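Local coordinates for lipase-esterase related protein (Clostridium acetobutylicum, PDB 3E0X) that is probably a hydrolase of the alpha/beta hydrolase fold, with no established substrate, and holds an ortho-xylene molecule in its pocket in the crystal, at residues E159-E162 with I167-N170; L29-E34 with I89-G94; F73-E78 with K104-V109; D48-G53 with I67-N72; L143-G148 with E199-V204. One frame throughout, in Å; residues are numbered along the deposited sequence. Where two conformers were deposited one is given.

Contact 1: E159-E162 with I167-N170; sequences ETLE and IMIN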
# COMPACT_ATOMS: atom_id res chain seq x y z
N GLU A 159 -10.97 -9.99 8.31
CA GLU A 159 -11.44 -9.55 9.63
C GLU A 159 -10.53 -8.51 10.27
O GLU A 159 -10.91 -7.86 11.24
CB GLU A 159 -11.65 -10.76 10.57
CG GLU A 159 -11.46 -10.53 12.10
CD GLU A 159 -12.67 -9.94 12.84
OE1 GLU A 159 -13.83 -10.16 12.41
OE2 GLU A 159 -12.45 -9.25 13.87
N THR A 160 -9.31 -8.32 9.72
CA THR A 160 -8.43 -7.28 10.25
C THR A 160 -8.74 -5.87 9.74
O THR A 160 -8.16 -4.86 10.23
CB THR A 160 -6.92 -7.55 9.97
OG1 THR A 160 -6.61 -7.31 8.59
CG2 THR A 160 -6.51 -8.96 10.37
N LEU A 161 -9.65 -5.78 8.77
CA LEU A 161 -10.03 -4.49 8.22
C LEU A 161 -10.66 -3.65 9.33
O LEU A 161 -11.25 -4.19 10.28
CB LEU A 161 -11.03 -4.63 7.08
CG LEU A 161 -10.42 -4.69 5.68
CD1 LEU A 161 -9.28 -5.70 5.49
CD2 LEU A 161 -11.54 -4.92 4.65
N GLU A 162 -10.54 -2.33 9.22
CA GLU A 162 -11.12 -1.43 10.20
C GLU A 162 -12.61 -1.66 10.36
O GLU A 162 -13.32 -1.86 9.38
CB GLU A 162 -10.86 0.02 9.76
CG GLU A 162 -9.38 0.40 9.76
CD GLU A 162 -8.80 0.50 11.16
OE1 GLU A 162 -9.48 1.02 12.08
OE2 GLU A 162 -7.68 0.02 11.36
N ILE A 167 -14.05 4.81 7.84
CA ILE A 167 -12.65 4.82 7.43
C ILE A 167 -12.50 4.33 5.98
O ILE A 167 -11.84 4.99 5.15
CB ILE A 167 -11.76 4.02 8.39
CG1 ILE A 167 -11.83 4.65 9.79
CG2 ILE A 167 -10.29 3.96 7.86
CD1 ILE A 167 -11.13 3.85 10.83
N MSE A 168 -13.08 3.17 5.65
CA MSE A 168 -13.06 2.69 4.25
C MSE A 168 -13.67 3.74 3.29
O MSE A 168 -13.17 3.98 2.18
CB MSE A 168 -13.79 1.35 4.16
CG MSE A 168 -13.79 0.78 2.75
SE MSE A 168 -12.01 0.24 2.15
CE MSE A 168 -12.01 -1.53 3.00
N ILE A 169 -14.77 4.35 3.70
CA ILE A 169 -15.40 5.36 2.86
C ILE A 169 -14.44 6.55 2.60
O ILE A 169 -14.23 6.96 1.45
CB ILE A 169 -16.76 5.80 3.47
CG1 ILE A 169 -17.77 4.65 3.38
CG2 ILE A 169 -17.31 7.05 2.76
CD1 ILE A 169 -19.01 4.84 4.20
N ASN A 170 -13.82 7.05 3.66
CA ASN A 170 -12.83 8.13 3.55
C ASN A 170 -11.74 7.76 2.57
O ASN A 170 -11.36 8.54 1.70
CB ASN A 170 -12.21 8.36 4.91
CG ASN A 170 -11.13 9.45 4.89
OD1 ASN A 170 -11.43 10.63 5.02
ND2 ASN A 170 -9.87 9.03 4.73
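The carboxylate of Glu-162 is the flat group here, and Ile-167 reaches it at an angle: the terminal methyl CD1 lies 3.5 Å from OE1, raised from the carboxylate plane. The same methyl rests along the bent stem of the acid, 4.0 Å from Glu-162 CB, while the branch CG2 of Ile-167 meets CG. The other oxygen, OE2, turns to polar partners, accepting hydrogen bonds from Asn-28 ND2 and Gly-53 N; those bonds fix the rotation of the group while OE1 has the Ile-167 methyl beside it. Both segments belong to the run of helices inserted between strands 109-115 and 191-196, the place where alpha/beta hydrolases commonly carry their cap. Residues 159-162 form the loop after helix 152-158, and 167-170 is the early part of helix 165-177, a local contact with four residues between its segments.

A second, wholly apolar touch lies deeper. Leu-161 belongs to the pocket that holds ortho-xylene, and Met-168, present as selenomethionine, also touches that ligand. Leu-142 of helix 139-146 packs on both side chains, closing the wall from a third element. No hydrogen bond joins the two segments; the two meet by packing, with Glu-162 held from outside through OE2 and its backbone bonds to Gly-26. Met-168 begins extended, with CG anti to the backbone N (chi1 -179°), then folds at both of its next torsions, and this doubled bend brings the methyl CE beyond selenium to 3.8 Å from Leu-161 CD2.

Contact 2: L29-E34 with I89-G94; sequences LKIFGE and IGYSMG. With OXE (ortho-xylene), chain C.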
# COMPACT_ATOMS: atom_id res chain seq x y z
N LEU A 29 -1.75 -2.04 9.50
CA LEU A 29 -0.52 -2.80 9.23
C LEU A 29 -0.73 -4.32 9.33
O LEU A 29 0.08 -5.09 8.84
CB LEU A 29 0.62 -2.36 10.18
CG LEU A 29 0.39 -2.58 11.68
CD1 LEU A 29 0.74 -4.00 12.12
CD2 LEU A 29 1.23 -1.59 12.51
N LYS A 30 -1.82 -4.74 9.99
CA LYS A 30 -2.13 -6.16 10.16
C LYS A 30 -2.30 -6.91 8.83
O LYS A 30 -2.15 -8.14 8.76
CB LYS A 30 -3.40 -6.33 11.02
CG LYS A 30 -3.28 -5.78 12.45
CD LYS A 30 -4.63 -5.81 13.23
CE LYS A 30 -5.75 -5.00 12.55
NZ LYS A 30 -7.14 -5.14 13.12
N ILE A 31 -2.61 -6.16 7.77
CA ILE A 31 -2.87 -6.76 6.47
C ILE A 31 -1.62 -7.41 5.88
O ILE A 31 -1.72 -8.27 4.99
CB ILE A 31 -3.48 -5.71 5.47
CG1 ILE A 31 -4.24 -6.42 4.33
CG2 ILE A 31 -2.39 -4.73 4.93
CD1 ILE A 31 -5.47 -7.20 4.76
N PHE A 32 -0.45 -6.99 6.38
CA PHE A 32 0.84 -7.53 5.93
C PHE A 32 1.30 -8.78 6.69
O PHE A 32 2.42 -9.22 6.52
CB PHE A 32 1.90 -6.43 6.02
CG PHE A 32 1.73 -5.33 5.00
CD1 PHE A 32 1.93 -5.60 3.65
CD2 PHE A 32 1.41 -4.04 5.39
CE1 PHE A 32 1.81 -4.57 2.69
CE2 PHE A 32 1.31 -3.01 4.45
CZ PHE A 32 1.49 -3.30 3.09
N GLY A 33 0.41 -9.36 7.50
CA GLY A 33 0.78 -10.45 8.39
C GLY A 33 1.36 -11.67 7.71
O GLY A 33 2.20 -12.36 8.28
N GLU A 34 0.87 -11.99 6.51
CA GLU A 34 1.46 -13.10 5.78
C GLU A 34 2.72 -12.70 5.05
O GLU A 34 3.69 -13.43 5.07
CB GLU A 34 0.47 -13.71 4.79
CG GLU A 34 -0.67 -14.43 5.43
CD GLU A 34 -0.23 -15.51 6.45
OE1 GLU A 34 0.44 -16.47 6.04
OE2 GLU A 34 -0.59 -15.38 7.64
N ILE A 89 7.11 -0.20 0.54
CA ILE A 89 6.20 -1.23 0.04
C ILE A 89 4.79 -0.72 0.32
O ILE A 89 4.41 -0.69 1.49
CB ILE A 89 6.40 -2.56 0.84
CG1 ILE A 89 7.87 -3.03 0.79
CG2 ILE A 89 5.43 -3.63 0.36
CD1 ILE A 89 8.35 -3.48 -0.57
N GLY A 90 4.06 -0.32 -0.71
CA GLY A 90 2.73 0.24 -0.50
C GLY A 90 1.67 -0.62 -1.14
O GLY A 90 1.78 -0.97 -2.32
N TYR A 91 0.63 -0.94 -0.37
CA TYR A 91 -0.46 -1.76 -0.88
C TYR A 91 -1.73 -0.95 -1.07
O TYR A 91 -2.07 -0.16 -0.20
CB TYR A 91 -0.75 -2.83 0.19
CG TYR A 91 -2.07 -3.57 0.07
CD1 TYR A 91 -2.42 -4.25 -1.11
CD2 TYR A 91 -2.98 -3.58 1.12
CE1 TYR A 91 -3.63 -4.96 -1.23
CE2 TYR A 91 -4.22 -4.26 1.01
CZ TYR A 91 -4.53 -4.96 -0.15
OH TYR A 91 -5.72 -5.64 -0.26
N SER A 92 -2.45 -1.17 -2.18
CA SER A 92 -3.74 -0.52 -2.37
C SER A 92 -3.53 1.01 -2.37
O SER A 92 -2.65 1.50 -3.10
CB SER A 92 -4.73 -1.08 -1.32
OG SER A 92 -5.78 -0.22 -0.92
N MSE A 93 -4.31 1.75 -1.59
CA MSE A 93 -4.07 3.19 -1.44
C MSE A 93 -2.59 3.49 -1.10
O MSE A 93 -2.03 4.52 -1.55
CB MSE A 93 -4.97 3.79 -0.34
CG MSE A 93 -4.83 5.31 -0.20
SE MSE A 93 -6.06 5.97 1.15
CE MSE A 93 -5.26 5.07 2.68
N GLY A 94 -1.96 2.59 -0.34
CA GLY A 94 -0.55 2.71 0.02
C GLY A 94 0.35 2.74 -1.19
O GLY A 94 1.44 3.31 -1.12
C1 OXE C . -8.90 -2.49 -0.21
C2 OXE C . -8.11 -2.92 0.96
C3 OXE C . -8.58 -3.95 1.78
C4 OXE C . -9.79 -4.57 1.46
C5 OXE C . -10.55 -4.16 0.35
C6 OXE C . -10.11 -3.13 -0.50
C1' OXE C . -8.36 -1.40 -1.09
C2' OXE C . -6.81 -2.24 1.27
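Tyr-91 is met by two side chains of the 29-34 segment. The ring of Phe-32 brings its far corner to the base of the tyrosine, with CZ 3.7 Å from Tyr-91 CB, while Ile-31 crosses the phenol at about a right angle, its CG1 4.0 Å from Tyr-91 CE2 and its CG2 beside CD2. That CG2 does double duty, also lying over one face of the Phe-32 ring toward the rim. Further back, Phe-32 CE1 makes a longer apolar touch with CG2 of Ile-89. The methyl C2' of ortho-xylene is modelled near the phenol, 3.3 Å from Tyr-91 CE2, though the tightness of that fit is doubtful.

The segment 89-94 carries the Gly-X-Ser-X-Gly pattern of a nucleophile elbow, the sharp strand-to-helix turn of alpha/beta hydrolases. Ser-92 sits at its apex with the strained backbone expected of such an elbow, phi positive (61°) and psi -131°; pattern and place in the fold make it the probable nucleophile. The turn folds Ser-92 CB back over the centre of the Tyr-91 ring, 3.7 Å above its plane.

Outside this shell, Tyr-91 is held at both ends: its CG is anti to the backbone N (chi1 165°), carrying the phenol out until OH hydrogen-bonds the carbonyl oxygen of His-227, whose ring also meets it. Phe-32 is steadied by an edge-to-face neighbour, Phe-21, and by Leu-46 of strand 43-47. Ser-25 N hydrogen-bonds Ser-92 OG.

Contact 3: F73-E78 with K104-V109; sequences FITNSE and KKLPNV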
# COMPACT_ATOMS: atom_id res chain seq x y z
N PHE A 73 7.26 10.73 8.94
CA PHE A 73 7.73 9.54 9.66
C PHE A 73 9.13 9.15 9.17
O PHE A 73 10.04 8.92 9.96
CB PHE A 73 6.74 8.36 9.44
CG PHE A 73 7.13 7.13 10.20
CD1 PHE A 73 6.71 6.95 11.52
CD2 PHE A 73 7.96 6.16 9.62
CE1 PHE A 73 7.10 5.80 12.24
CE2 PHE A 73 8.32 5.02 10.32
CZ PHE A 73 7.90 4.85 11.63
N ILE A 74 9.30 9.03 7.86
CA ILE A 74 10.60 8.61 7.35
C ILE A 74 11.73 9.55 7.83
O ILE A 74 12.79 9.10 8.30
CB ILE A 74 10.59 8.54 5.83
CG1 ILE A 74 9.67 7.41 5.38
CG2 ILE A 74 12.01 8.35 5.28
CD1 ILE A 74 9.25 7.50 3.88
N THR A 75 11.49 10.85 7.72
CA THR A 75 12.52 11.82 8.00
C THR A 75 12.82 11.90 9.49
O THR A 75 13.98 12.09 9.88
CB THR A 75 12.08 13.18 7.44
OG1 THR A 75 11.99 13.06 6.02
CG2 THR A 75 13.08 14.29 7.78
N ASN A 76 11.79 11.70 10.32
CA ASN A 76 11.89 12.06 11.74
C ASN A 76 11.82 10.93 12.76
O ASN A 76 12.27 11.12 13.88
CB ASN A 76 10.88 13.16 12.09
CG ASN A 76 11.16 14.44 11.34
OD1 ASN A 76 12.24 15.05 11.48
ND2 ASN A 76 10.21 14.85 10.52
N SER A 77 11.29 9.76 12.40
CA SER A 77 11.22 8.64 13.34
C SER A 77 12.62 8.15 13.67
O SER A 77 13.50 8.08 12.79
CB SER A 77 10.41 7.49 12.78
OG SER A 77 10.41 6.38 13.66
N GLU A 78 12.82 7.76 14.92
CA GLU A 78 14.11 7.21 15.29
C GLU A 78 14.42 5.91 14.54
O GLU A 78 15.60 5.57 14.36
CB GLU A 78 14.21 7.01 16.80
CG GLU A 78 14.35 8.33 17.57
CD GLU A 78 15.69 9.04 17.37
OE1 GLU A 78 16.69 8.39 17.01
OE2 GLU A 78 15.73 10.27 17.60
N LYS A 104 8.83 13.11 -3.18
CA LYS A 104 9.41 14.03 -2.20
C LYS A 104 10.93 14.00 -2.22
O LYS A 104 11.57 14.86 -1.60
CB LYS A 104 8.92 13.69 -0.78
CG LYS A 104 7.40 13.83 -0.55
CD LYS A 104 6.99 15.28 -0.46
CE LYS A 104 5.54 15.40 0.02
NZ LYS A 104 5.28 16.73 0.64
N LYS A 105 11.51 12.98 -2.87
CA LYS A 105 12.98 12.90 -3.07
C LYS A 105 13.72 12.88 -1.73
O LYS A 105 14.73 13.58 -1.53
CB LYS A 105 13.49 14.08 -3.93
CG LYS A 105 12.72 14.37 -5.20
CD LYS A 105 12.57 13.14 -6.04
CE LYS A 105 12.03 13.47 -7.45
NZ LYS A 105 12.99 14.31 -8.22
N LEU A 106 13.21 12.07 -0.78
CA LEU A 106 13.88 11.90 0.51
C LEU A 106 15.20 11.18 0.31
O LEU A 106 15.26 10.23 -0.47
CB LEU A 106 12.97 11.14 1.49
CG LEU A 106 11.60 11.79 1.71
CD1 LEU A 106 10.78 10.94 2.71
CD2 LEU A 106 11.77 13.24 2.19
N PRO A 107 16.30 11.65 0.95
CA PRO A 107 17.60 11.10 0.57
C PRO A 107 17.74 9.60 0.79
O PRO A 107 18.50 8.97 0.05
CB PRO A 107 18.61 11.90 1.44
CG PRO A 107 17.81 12.55 2.50
CD PRO A 107 16.43 12.75 1.92
N ASN A 108 17.04 9.04 1.77
CA ASN A 108 17.23 7.63 2.15
C ASN A 108 16.24 6.64 1.54
O ASN A 108 16.36 5.44 1.76
CB ASN A 108 17.31 7.45 3.68
CG ASN A 108 18.45 8.27 4.31
OD1 ASN A 108 19.53 8.46 3.71
ND2 ASN A 108 18.20 8.77 5.51
N VAL A 109 15.26 7.15 0.77
CA VAL A 109 14.31 6.28 0.11
C VAL A 109 14.91 5.91 -1.23
O VAL A 109 15.13 6.78 -2.09
CB VAL A 109 12.94 6.96 -0.05
CG1 VAL A 109 12.03 6.10 -0.94
CG2 VAL A 109 12.30 7.17 1.32
O HOH W 1 15.37 8.89 6.47
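Apolar contact comes first: Leu-106 drives its methyl CD1 against the branch point of Ile-74, 3.9 Å from CG2 and equally near CB. Ile-74 spreads two methyls for this. CG2 stands anti to its own backbone nitrogen, while CG1 lies beside that nitrogen (chi1 -67°) and carries CD1 onward to Val-109, whose CG2 is 4.0 Å away, the two side chains crossing at about a right angle. The second methyl of Leu-106, CD2, reaches toward the surface and lies 3.8 Å from Thr-75 OG1. That hydroxyl is engaged along its own helix with the carbonyl of Ala-71, so the leucine meets a polar atom that already has a partner.

The polar link is indirect. Asn-108 ND2 donates to a water at 3.0 Å, and this water stands 3.2 Å from Ile-74 O; more acceptors surround it than it has protons, so it may not always donate to the carbonyl. Ile-74 O also accepts from Thr-80 OG1. On the other side, Asn-108 is placed by a type I turn from Leu-106 to Val-109, closed by a weak backbone bond.

In the fold, residues 104-109 lead from helix 93-102 into strand 109-115, the second half of a beta-alpha-beta crossover, while 73-78 holds the end of helix 63-76. Val-101 of helix 93-102 packs on both Ile-74 and Leu-106, and Leu-88 of the sheet underlies Ile-74 and Val-109. With no direct hydrogen bond between the segments, their pairing rests on the shape and burial of branched methyls, and the water-borne polar link should be less directional than a direct bond.

Contact 4: D48-G53 with I67-N72; sequences DLKGHG and IDNVAN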
# COMPACT_ATOMS: atom_id res chain seq x y z
N ASP A 48 1.10 2.12 10.83
CA ASP A 48 -0.34 2.40 10.77
C ASP A 48 -0.52 3.85 10.34
O ASP A 48 -0.00 4.79 10.98
CB ASP A 48 -1.01 2.18 12.14
CG ASP A 48 -1.39 0.73 12.42
OD1 ASP A 48 -1.68 -0.04 11.47
OD2 ASP A 48 -1.47 0.37 13.62
N LEU A 49 -1.25 4.05 9.25
CA LEU A 49 -1.54 5.43 8.82
C LEU A 49 -2.45 6.10 9.84
O LEU A 49 -3.19 5.44 10.55
CB LEU A 49 -2.20 5.44 7.43
CG LEU A 49 -1.36 4.90 6.27
CD1 LEU A 49 -2.22 4.74 5.00
CD2 LEU A 49 -0.17 5.84 6.05
N LYS A 50 -2.41 7.42 9.89
CA LYS A 50 -3.20 8.17 10.86
C LYS A 50 -4.66 7.76 10.78
O LYS A 50 -5.25 7.65 9.69
CB LYS A 50 -3.01 9.67 10.60
CG LYS A 50 -3.68 10.65 11.60
CD LYS A 50 -3.15 12.11 11.32
CE LYS A 50 -3.95 13.17 11.99
NZ LYS A 50 -5.01 13.71 11.14
N GLY A 51 -5.24 7.52 11.95
CA GLY A 51 -6.63 7.10 12.04
C GLY A 51 -6.90 5.62 11.80
O GLY A 51 -8.06 5.20 11.85
N HIS A 52 -5.86 4.85 11.50
CA HIS A 52 -5.98 3.42 11.26
C HIS A 52 -5.21 2.67 12.34
O HIS A 52 -4.21 3.19 12.86
CB HIS A 52 -5.37 3.06 9.91
CG HIS A 52 -6.02 3.74 8.74
ND1 HIS A 52 -5.88 5.09 8.48
CD2 HIS A 52 -6.76 3.24 7.71
CE1 HIS A 52 -6.53 5.40 7.37
NE2 HIS A 52 -7.07 4.30 6.88
N GLY A 53 -5.64 1.44 12.66
CA GLY A 53 -4.94 0.63 13.66
C GLY A 53 -4.73 1.44 14.93
O GLY A 53 -5.67 2.03 15.45
N ILE A 67 0.65 11.09 2.26
CA ILE A 67 2.03 11.26 1.76
C ILE A 67 2.85 12.13 2.72
O ILE A 67 3.95 11.74 3.12
CB ILE A 67 2.03 11.86 0.31
CG1 ILE A 67 1.46 10.86 -0.72
CG2 ILE A 67 3.40 12.37 -0.07
CD1 ILE A 67 1.04 11.51 -2.04
N ASP A 68 2.27 13.26 3.14
CA ASP A 68 2.95 14.14 4.09
C ASP A 68 3.21 13.43 5.43
O ASP A 68 4.28 13.57 6.02
CB ASP A 68 2.15 15.42 4.29
CG ASP A 68 2.18 16.32 3.07
OD1 ASP A 68 2.98 16.07 2.15
OD2 ASP A 68 1.37 17.30 3.03
N ASN A 69 2.24 12.65 5.89
CA ASN A 69 2.43 11.93 7.15
C ASN A 69 3.56 10.92 7.05
O ASN A 69 4.35 10.76 8.00
CB ASN A 69 1.17 11.18 7.58
CG ASN A 69 -0.03 12.08 7.92
OD1 ASN A 69 0.07 13.29 8.18
ND2 ASN A 69 -1.17 11.44 7.94
N VAL A 70 3.59 10.18 5.94
CA VAL A 70 4.60 9.13 5.77
C VAL A 70 5.98 9.74 5.58
O VAL A 70 6.96 9.24 6.13
CB VAL A 70 4.22 8.13 4.65
CG1 VAL A 70 5.35 7.16 4.40
CG2 VAL A 70 2.95 7.38 5.05
N ALA A 71 6.06 10.84 4.83
CA ALA A 71 7.35 11.52 4.68
C ALA A 71 7.86 12.04 6.04
O ALA A 71 9.05 11.91 6.35
CB ALA A 71 7.27 12.66 3.63
N ASN A 72 6.97 12.59 6.86
CA ASN A 72 7.36 13.04 8.20
C ASN A 72 7.90 11.89 9.03
O ASN A 72 8.91 12.04 9.73
CB ASN A 72 6.15 13.71 8.86
CG ASN A 72 6.40 14.16 10.27
OD1 ASN A 72 7.39 14.85 10.53
ND2 ASN A 72 5.50 13.79 11.19
O HOH W 2 -0.91 8.83 7.82
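Leu-49 and Val-70 make the close-packed half of this contact. The methyls Leu-49 CD2 and Val-70 CG2 stand 3.6 Å apart, both buried, and Ile-97 of helix 93-102 packs on the two of them together. In Leu-49, CG lies anti to the carbonyl carbon, beside the backbone N (chi1 -63°); the next torsion sends CD1 out straight, and the other methyl, CD2, turns aside to the valine.

One residue along, the fit slackens. The amide nitrogen ND2 of Asn-69 lies 3.7 Å from Lys-50 CB, with the lysine chain crossing it at about a right angle and CD only slightly farther. Lys-50 then turns away from the helix, and its NZ finds Gln-58 O instead of any residue of 67-72. A water fills the polar need between the segments, accepting from Lys-50 N at 2.9 Å and from Asn-69 ND2 at 2.6 Å.

The loop belongs to the connection from strand 43-47 to helix 63-76 in the alpha/beta hydrolase sheet, and it is built as a type II turn from Leu-49 to His-52 joined to a G1 beta bulge, in which Gly-51 and His-52 both face Ser-55. Gly-51 supplies the positive phi of the turn. His-52 braces it with its ring: ND1 donates to Lys-50 O at 2.9 Å, the acceptor lying nearly in the imidazole plane while ND1 stands well above the carbonyl plane of Lys-50, and a weaker, longer bond runs to Leu-49 O. On its other nitrogen, His-52 bonds Asp-171 of helix 165-177, and having partners at both nitrogens would suit a protonated ring.

Contact 5: L143-G148 with E199-V204; sequences LECIGG and ELLTLV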
# COMPACT_ATOMS: atom_id res chain seq x y z
N LEU A 143 -16.01 -8.09 -1.00
CA LEU A 143 -15.65 -9.49 -0.96
C LEU A 143 -15.31 -9.99 -2.36
O LEU A 143 -14.41 -10.82 -2.53
CB LEU A 143 -16.78 -10.31 -0.32
CG LEU A 143 -16.85 -10.20 1.21
CD1 LEU A 143 -18.19 -10.71 1.71
CD2 LEU A 143 -15.71 -11.01 1.82
N GLU A 144 -16.05 -9.53 -3.37
CA GLU A 144 -15.77 -9.95 -4.73
C GLU A 144 -14.37 -9.50 -5.14
O GLU A 144 -13.60 -10.26 -5.77
CB GLU A 144 -16.83 -9.40 -5.70
CG GLU A 144 -16.70 -9.93 -7.11
CD GLU A 144 -17.75 -9.36 -8.06
OE1 GLU A 144 -18.60 -8.54 -7.61
OE2 GLU A 144 -17.72 -9.75 -9.25
N CYS A 145 -14.00 -8.30 -4.71
CA CYS A 145 -12.70 -7.73 -5.08
C CYS A 145 -11.54 -8.49 -4.46
O CYS A 145 -10.46 -8.59 -5.05
CB CYS A 145 -12.61 -6.25 -4.71
SG CYS A 145 -13.65 -5.20 -5.76
N ILE A 146 -11.74 -9.00 -3.26
CA ILE A 146 -10.65 -9.73 -2.61
C ILE A 146 -10.65 -11.21 -2.96
O ILE A 146 -9.74 -11.94 -2.58
CB ILE A 146 -10.60 -9.52 -1.06
CG1 ILE A 146 -11.78 -10.23 -0.38
CG2 ILE A 146 -10.49 -8.02 -0.74
CD1 ILE A 146 -11.40 -11.13 0.78
N GLY A 147 -11.67 -11.66 -3.69
CA GLY A 147 -11.79 -13.06 -4.11
C GLY A 147 -12.51 -13.96 -3.12
O GLY A 147 -12.38 -15.18 -3.19
N GLY A 148 -13.30 -13.35 -2.24
CA GLY A 148 -14.09 -14.11 -1.28
C GLY A 148 -13.26 -14.57 -0.11
O GLY A 148 -12.05 -14.35 -0.06
N GLU A 199 -7.64 -8.60 -11.03
CA GLU A 199 -8.18 -7.47 -10.26
C GLU A 199 -9.41 -6.83 -10.86
O GLU A 199 -9.44 -6.55 -12.07
CB GLU A 199 -7.15 -6.35 -10.14
CG GLU A 199 -6.16 -6.59 -9.04
CD GLU A 199 -6.60 -6.03 -7.71
OE1 GLU A 199 -5.79 -6.08 -6.77
OE2 GLU A 199 -7.77 -5.55 -7.59
N LEU A 200 -10.39 -6.57 -9.99
CA LEU A 200 -11.53 -5.71 -10.28
C LEU A 200 -11.36 -4.31 -9.72
O LEU A 200 -12.00 -3.38 -10.19
CB LEU A 200 -12.81 -6.31 -9.66
CG LEU A 200 -13.27 -7.64 -10.24
CD1 LEU A 200 -14.47 -8.10 -9.44
CD2 LEU A 200 -13.66 -7.54 -11.70
N LEU A 201 -10.54 -4.17 -8.69
CA LEU A 201 -10.43 -2.92 -7.96
C LEU A 201 -9.23 -2.12 -8.42
O LEU A 201 -9.40 -1.12 -9.11
CB LEU A 201 -10.40 -3.18 -6.45
CG LEU A 201 -10.50 -1.98 -5.52
CD1 LEU A 201 -11.90 -1.33 -5.61
CD2 LEU A 201 -10.19 -2.41 -4.09
N THR A 202 -8.01 -2.57 -8.08
CA THR A 202 -6.80 -1.90 -8.60
C THR A 202 -6.38 -2.66 -9.87
O THR A 202 -5.58 -3.59 -9.84
CB THR A 202 -5.71 -1.84 -7.53
OG1 THR A 202 -5.40 -3.16 -7.08
CG2 THR A 202 -6.22 -1.02 -6.33
N LEU A 203 -7.02 -2.28 -10.98
CA LEU A 203 -6.86 -2.93 -12.27
C LEU A 203 -5.43 -3.05 -12.71
O LEU A 203 -4.60 -2.19 -12.41
CB LEU A 203 -7.62 -2.15 -13.35
CG LEU A 203 -9.11 -1.91 -13.19
CD1 LEU A 203 -9.58 -0.96 -14.29
CD2 LEU A 203 -9.85 -3.25 -13.23
N VAL A 204 -5.13 -4.10 -13.45
CA VAL A 204 -3.78 -4.29 -13.94
C VAL A 204 -3.35 -3.06 -14.79
O VAL A 204 -2.18 -2.64 -14.78
CB VAL A 204 -3.61 -5.64 -14.65
CG1 VAL A 204 -4.58 -5.78 -15.81
CG2 VAL A 204 -2.18 -5.84 -15.09
O HOH W 3 -10.01 -7.05 -7.29
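The end of helix 139-146 runs up to the loop 199-204 so closely that the CA atoms of Cys-145 and Leu-200 are 5.7 Å apart, and the helix closes there in a Schellman motif, with Gly-147 at positive phi (89°) and Gly-148 N bonded to Leu-143 O at 2.8 Å. This helix is part of the cap-like insertion, while the loop follows strand 191-196, where alpha/beta hydrolases usually carry the acid of their catalytic triad.

The buried thiol of Cys-145 fits over the loop, its SG 3.9 Å from Leu-201 CB and a little farther from Leu-200 CB. Leu-200 itself points toward the helix and meets Glu-144 at about a right angle: its CD1 lies 3.6 Å from OE2 and is near CG as well, so the acid presents both stem and end to one methyl. Glu-144 can reach it because CG is anti to the backbone N (chi1 -173°) and the chain runs straight beyond. Leu-201, whose far end lines the ortho-xylene pocket, uses only its first carbon here.

Glu-199 organises the loop. Its OE2 accepts from Leu-201 N nearly head-on and from Thr-202 N from above the carboxylate plane, while OE1 bonds His-227 ND1; together with Ser-92 this is consistent with a Ser-His-Glu triad. His-227 also has a backbone bond with Cys-145. One water bridges the polar groups of the two segments, donating to Cys-145 O at 2.8 Å and Glu-199 OE2 at 2.7 Å and accepting from Leu-200 N.

Contact 2 is the buried one, about 5 Å from the chain centre, while contacts 1, 3, 4 and 5 are partly buried farther out. Contacts 3 and 4 both use helix 63-76 and meet through a salt bridge from Lys-104 NZ to Asp-68 OD1. Contacts 1 and 5 both use the helical insertion, and with contact 2 each supplies residues to the ortho-xylene pocket; contact 1 also touches contact 2 where Thr-160 O receives Lys-30 NZ. Contact 4 touches contacts 1 and 2, the latter through Asp-48 OD1 and Leu-29 N. Aromatic packing marks the centre; contacts 3, 4 and 5 add a bridging water to their methyl or thiol packing. Contacts 3 and 5 lie on opposite sides of the chain's centre.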